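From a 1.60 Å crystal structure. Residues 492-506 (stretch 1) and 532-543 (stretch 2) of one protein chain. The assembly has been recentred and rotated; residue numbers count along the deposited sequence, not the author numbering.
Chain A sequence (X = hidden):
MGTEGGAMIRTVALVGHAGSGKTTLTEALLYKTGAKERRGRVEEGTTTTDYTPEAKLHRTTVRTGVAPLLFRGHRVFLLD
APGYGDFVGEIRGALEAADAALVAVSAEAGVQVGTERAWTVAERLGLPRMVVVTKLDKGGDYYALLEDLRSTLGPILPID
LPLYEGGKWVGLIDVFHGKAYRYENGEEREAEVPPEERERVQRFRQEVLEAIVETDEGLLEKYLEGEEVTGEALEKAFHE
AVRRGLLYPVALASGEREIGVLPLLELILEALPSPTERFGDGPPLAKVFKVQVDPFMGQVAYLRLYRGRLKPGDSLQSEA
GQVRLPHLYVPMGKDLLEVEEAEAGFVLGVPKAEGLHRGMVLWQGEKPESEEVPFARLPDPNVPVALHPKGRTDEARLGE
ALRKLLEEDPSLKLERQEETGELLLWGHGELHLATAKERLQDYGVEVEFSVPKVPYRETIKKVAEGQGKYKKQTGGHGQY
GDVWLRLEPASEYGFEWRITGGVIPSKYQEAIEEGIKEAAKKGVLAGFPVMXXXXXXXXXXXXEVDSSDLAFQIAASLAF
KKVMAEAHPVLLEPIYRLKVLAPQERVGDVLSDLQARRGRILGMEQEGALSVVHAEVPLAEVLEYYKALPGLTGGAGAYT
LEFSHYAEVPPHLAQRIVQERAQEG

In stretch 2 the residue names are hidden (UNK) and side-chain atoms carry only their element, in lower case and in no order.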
# COMPACT_ATOMS: atom_id res chain seq x y z
N GLU A 492 29.77 0.90 20.60
CA GLU A 492 28.61 0.09 20.93
C GLU A 492 28.61 -0.25 22.41
O GLU A 492 29.66 -0.26 23.04
CB GLU A 492 28.64 -1.21 20.12
CG GLU A 492 29.00 -0.99 18.65
CD GLU A 492 28.90 -2.26 17.84
OE1 GLU A 492 29.54 -3.27 18.22
OE2 GLU A 492 28.19 -2.25 16.81
N TYR A 493 27.43 -0.56 22.95
CA TYR A 493 27.31 -0.91 24.35
C TYR A 493 28.09 -2.17 24.69
O TYR A 493 28.15 -3.12 23.91
CB TYR A 493 25.84 -1.11 24.73
CG TYR A 493 25.63 -1.74 26.09
CD1 TYR A 493 25.51 -3.12 26.23
CD2 TYR A 493 25.58 -0.95 27.24
CE1 TYR A 493 25.36 -3.70 27.49
CE2 TYR A 493 25.43 -1.52 28.51
CZ TYR A 493 25.32 -2.90 28.62
OH TYR A 493 25.18 -3.47 29.87
N GLY A 494 28.67 -2.17 25.88
CA GLY A 494 29.41 -3.32 26.35
C GLY A 494 29.43 -3.29 27.87
O GLY A 494 29.51 -2.23 28.46
N PHE A 495 29.32 -4.47 28.48
CA PHE A 495 29.38 -4.58 29.93
C PHE A 495 30.54 -5.52 30.23
O PHE A 495 30.60 -6.63 29.67
CB PHE A 495 28.10 -5.17 30.50
CG PHE A 495 28.14 -5.38 31.99
CD1 PHE A 495 27.89 -4.34 32.86
CD2 PHE A 495 28.48 -6.63 32.51
CE1 PHE A 495 27.97 -4.53 34.24
CE2 PHE A 495 28.57 -6.83 33.89
CZ PHE A 495 28.31 -5.77 34.75
N GLU A 496 31.45 -5.09 31.09
CA GLU A 496 32.60 -5.91 31.46
C GLU A 496 32.64 -6.19 32.95
O GLU A 496 32.63 -5.26 33.75
CB GLU A 496 33.92 -5.21 31.09
CG GLU A 496 34.34 -5.34 29.65
CD GLU A 496 35.64 -4.60 29.38
OE1 GLU A 496 36.47 -4.48 30.31
OE2 GLU A 496 35.83 -4.14 28.24
N TRP A 497 32.68 -7.46 33.33
CA TRP A 497 32.81 -7.82 34.73
C TRP A 497 34.32 -7.94 34.98
O TRP A 497 34.98 -8.83 34.43
CB TRP A 497 32.16 -9.16 34.99
CG TRP A 497 32.12 -9.59 36.40
CD1 TRP A 497 32.75 -10.67 36.95
CD2 TRP A 497 31.28 -9.06 37.43
NE1 TRP A 497 32.35 -10.86 38.24
CE2 TRP A 497 31.44 -9.88 38.57
CE3 TRP A 497 30.39 -7.97 37.50
CZ2 TRP A 497 30.75 -9.65 39.76
CZ3 TRP A 497 29.70 -7.74 38.68
CH2 TRP A 497 29.88 -8.58 39.80
N ARG A 498 34.86 -7.05 35.79
CA ARG A 498 36.29 -7.09 36.10
C ARG A 498 36.50 -7.18 37.60
O ARG A 498 37.51 -6.73 38.13
CB ARG A 498 37.00 -5.86 35.53
CG ARG A 498 37.04 -5.83 34.00
CD ARG A 498 37.95 -6.94 33.45
NE ARG A 498 38.01 -6.93 31.99
CZ ARG A 498 37.13 -7.52 31.19
NH1 ARG A 498 36.09 -8.20 31.68
NH2 ARG A 498 37.29 -7.44 29.88
N ILE A 499 35.53 -7.78 38.29
CA ILE A 499 35.63 -7.95 39.73
C ILE A 499 36.69 -8.99 40.03
O ILE A 499 36.75 -10.03 39.36
CB ILE A 499 34.25 -8.41 40.31
CG1 ILE A 499 33.30 -7.20 40.35
CG2 ILE A 499 34.41 -9.01 41.71
CD1 ILE A 499 33.73 -6.10 41.30
N THR A 500 37.55 -8.71 41.01
CA THR A 500 38.60 -9.63 41.40
C THR A 500 38.49 -9.98 42.88
O THR A 500 37.82 -9.29 43.66
CB THR A 500 40.00 -9.01 41.15
OG1 THR A 500 40.19 -7.89 42.03
CG2 THR A 500 40.13 -8.56 39.70
N GLY A 501 39.12 -11.09 43.26
CA GLY A 501 39.12 -11.50 44.66
C GLY A 501 37.77 -11.88 45.21
O GLY A 501 37.61 -12.04 46.42
N GLY A 502 36.79 -12.02 44.33
CA GLY A 502 35.44 -12.38 44.76
C GLY A 502 34.81 -11.33 45.67
O GLY A 502 33.91 -11.67 46.47
N VAL A 503 35.23 -10.07 45.54
CA VAL A 503 34.68 -9.02 46.40
C VAL A 503 33.19 -8.81 46.18
O VAL A 503 32.50 -8.29 47.06
CB VAL A 503 35.46 -7.68 46.29
CG1 VAL A 503 36.90 -7.90 46.82
CG2 VAL A 503 35.51 -7.19 44.85
N ILE A 504 32.70 -9.18 45.00
CA ILE A 504 31.25 -9.18 44.72
C ILE A 504 31.04 -10.55 44.08
O ILE A 504 31.72 -10.91 43.11
CB ILE A 504 30.73 -8.12 43.70
CG1 ILE A 504 30.88 -6.69 44.24
CG2 ILE A 504 29.21 -8.38 43.44
CD1 ILE A 504 30.56 -5.59 43.21
N PRO A 505 30.11 -11.35 44.61
CA PRO A 505 29.87 -12.67 44.03
C PRO A 505 29.31 -12.56 42.63
O PRO A 505 28.58 -11.61 42.31
CB PRO A 505 28.87 -13.31 45.00
CG PRO A 505 29.10 -12.58 46.28
CD PRO A 505 29.31 -11.16 45.84
N SER A 506 29.64 -13.54 41.79
CA SER A 506 29.18 -13.55 40.41
C SER A 506 27.67 -13.56 40.29
O SER A 506 27.12 -13.13 39.28
CB SER A 506 29.76 -14.76 39.67
OG SER A 506 29.33 -15.97 40.27
N UNK A 532 26.44 4.23 23.35
CA UNK A 532 27.85 4.45 23.06
C UNK A 532 28.79 4.46 24.26
O UNK A 532 29.64 5.34 24.36
N UNK A 533 28.63 3.50 25.16
CA UNK A 533 29.53 3.42 26.31
C UNK A 533 29.79 1.99 26.72
O UNK A 533 28.96 1.10 26.51
c UNK A 533 26.45 4.01 27.65
c UNK A 533 27.75 2.54 29.02
c UNK A 533 27.70 3.56 28.08
c UNK A 533 25.34 2.43 29.10
c UNK A 533 28.96 4.16 27.53
c UNK A 533 25.27 3.45 28.16
c UNK A 533 26.58 1.97 29.53
N UNK A 534 30.96 1.79 27.32
CA UNK A 534 31.34 0.49 27.84
C UNK A 534 31.27 0.70 29.34
O UNK A 534 31.76 1.71 29.85
c UNK A 534 34.68 -1.52 27.51
c UNK A 534 32.77 0.13 27.42
c UNK A 534 34.82 -1.58 25.99
c UNK A 534 33.24 -1.22 27.93
n UNK A 534 36.21 -1.94 25.58
N UNK A 535 30.62 -0.23 30.04
CA UNK A 535 30.48 -0.15 31.49
C UNK A 535 31.35 -1.26 32.08
O UNK A 535 31.15 -2.45 31.78
c UNK A 535 29.02 -0.35 31.89
N UNK A 536 32.30 -0.87 32.91
CA UNK A 536 33.22 -1.80 33.55
C UNK A 536 33.01 -1.78 35.07
O UNK A 536 33.16 -0.73 35.71
c UNK A 536 35.64 -2.39 33.89
c UNK A 536 36.28 -0.84 31.31
c UNK A 536 34.68 -1.40 33.24
c UNK A 536 34.90 -1.36 31.72
N UNK A 537 32.64 -2.92 35.65
CA UNK A 537 32.46 -3.02 37.10
C UNK A 537 33.76 -3.63 37.57
O UNK A 537 34.07 -4.79 37.26
c UNK A 537 29.98 -3.16 36.98
c UNK A 537 31.24 -3.89 37.44
c UNK A 537 31.18 -4.15 38.98
N UNK A 538 34.53 -2.83 38.31
CA UNK A 538 35.87 -3.24 38.70
C UNK A 538 36.20 -3.41 40.17
O UNK A 538 37.30 -3.84 40.50
c UNK A 538 35.90 0.08 38.06
c UNK A 538 37.63 -0.44 39.64
c UNK A 538 36.87 -2.27 38.08
c UNK A 538 36.70 1.76 39.59
c UNK A 538 36.80 -0.85 38.61
o UNK A 538 36.66 3.04 40.09
c UNK A 538 35.85 1.39 38.56
c UNK A 538 37.59 0.85 40.14
N UNK A 539 35.28 -3.03 41.04
CA UNK A 539 35.53 -3.19 42.47
C UNK A 539 34.16 -3.05 43.14
O UNK A 539 33.16 -2.72 42.49
n UNK A 539 36.92 -3.59 44.83
o UNK A 539 37.65 -1.47 44.99
c UNK A 539 37.07 -2.37 44.35
c UNK A 539 36.51 -2.10 42.95
N UNK A 540 34.11 -3.31 44.44
CA UNK A 540 32.86 -3.22 45.16
C UNK A 540 32.95 -4.09 46.39
O UNK A 540 34.04 -4.56 46.76
N UNK A 541 31.83 -4.33 47.04
CA UNK A 541 31.85 -5.18 48.22
C UNK A 541 30.42 -5.60 48.50
O UNK A 541 29.48 -5.02 47.95
c UNK A 541 32.45 -4.44 49.42
o UNK A 541 31.67 -3.32 49.85
N UNK A 542 30.27 -6.61 49.35
CA UNK A 542 28.94 -7.09 49.70
C UNK A 542 28.95 -7.65 51.11
O UNK A 542 30.01 -7.87 51.70
c UNK A 542 29.01 -9.56 49.06
o UNK A 542 30.49 -13.31 50.10
c UNK A 542 30.01 -12.08 49.73
c UNK A 542 30.35 -9.90 48.82
c UNK A 542 28.19 -10.52 49.63
c UNK A 542 28.49 -8.19 48.74
c UNK A 542 28.67 -11.78 49.97
c UNK A 542 30.85 -11.16 49.15
N UNK A 543 27.76 -7.85 51.66
CA UNK A 543 27.64 -8.44 52.99
C UNK A 543 26.65 -9.57 52.82
O UNK A 543 25.55 -9.39 52.29
c UNK A 543 28.34 -5.16 54.46
c UNK A 543 30.06 -5.95 55.58
c UNK A 543 28.19 -6.50 54.54
c UNK A 543 27.12 -7.41 54.01
n UNK A 543 29.51 -4.84 55.11
n UNK A 543 29.28 -6.97 55.24
O HOH W 1 39.20 -4.67 38.44
O HOH W 2 37.55 -5.98 42.18
O HOH W 3 32.84 -7.96 49.80

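Position 532 has no side-chain atoms, and its positive phi (64°) favours the residue that has none: Gly 532, its CA 4.9 Å from Glu 492 CA, just before the strand pairing.

Position 533 carries one carbon and a ring of six carbons, with no heteroatom, and the edge of Tyr 493 points toward the face of that ring, planes at 90°: Phe 533. Tyr 493 CE2 lies 3.8 Å from Phe 533 CE2. Phe 533 O accepts a weak hydrogen bond from Gly 494 N (3.3 Å).

Position 534 has four carbons in a row ending in nitrogen, which reaches the carboxylate of Glu 496: a lysine. Lys 534 NZ lies 3.5 Å from Glu 496 OE2, a salt bridge with a weak hydrogen bond.

Position 535 bears a single carbon, 4.3 Å from Phe 495 CD1 and its CB, so Ala 535. Ala 535 N donates to Gly 494 O (2.8 Å), and Ala 535 O accepts from Glu 496 N (2.7 Å).

Position 536 has four carbons, forked at the first, one arm two carbons long, and packs against Arg 498 on the face shared with Glu 496: Ile 536. Ile 536 CG2 rests 3.7 Å from Arg 498 CG.

Position 537 shows one carbon carrying two more, with no longer arm, among Phe 495, Trp 497 and Ile 499: Val 537. Val 537 CG2 meets Phe 495 CE1 at 3.7 Å, while Val 537 CG1 lies 3.9 Å from Trp 497 CZ3 and 4.0 Å from Ile 499 CD1.

Position 538 has one carbon, then a six-carbon ring bearing one oxygen; its CB points away, and its backbone O receives two waters, one also bound to Arg 498 O, the other to Thr 500 N. This is Tyr 538.

Position 539 has two carbons, the second carrying one oxygen and one nitrogen, and Ile 499 CD1 packs 3.4 Å from its backbone N: Asn 539.

Position 540 is bare. An ideal CB would fall 2.5 Å from Ile 504 CD1, and the backbone angles themselves call for Gly 540.

Position 541 has one carbon and one oxygen, its CA 3.4 Å from Val 503 O: Ser 541.

Position 542 is one carbon, then a six-carbon ring bearing one oxygen, with Pro 505 CD over its face, 3.6 Å from the ring centroid: Tyr 542.

Position 543 has one carbon and a five-membered ring with two nitrogens, out of reach of stretch 1: His 543.

The rule is a parallel strand pair fixed by backbone hydrogen bonds, ending with Arg 498 N to Val 537 O (2.8 Å). Apolar packing around Ala 535 and Val 537 occupies one face, and the charged pair the other. Beyond the pairing, waters bridge the backbones, and the proline–tyrosine contact adds a further anchor.

Stretch 2, residues 532-543: GFKAIVYNGSYH
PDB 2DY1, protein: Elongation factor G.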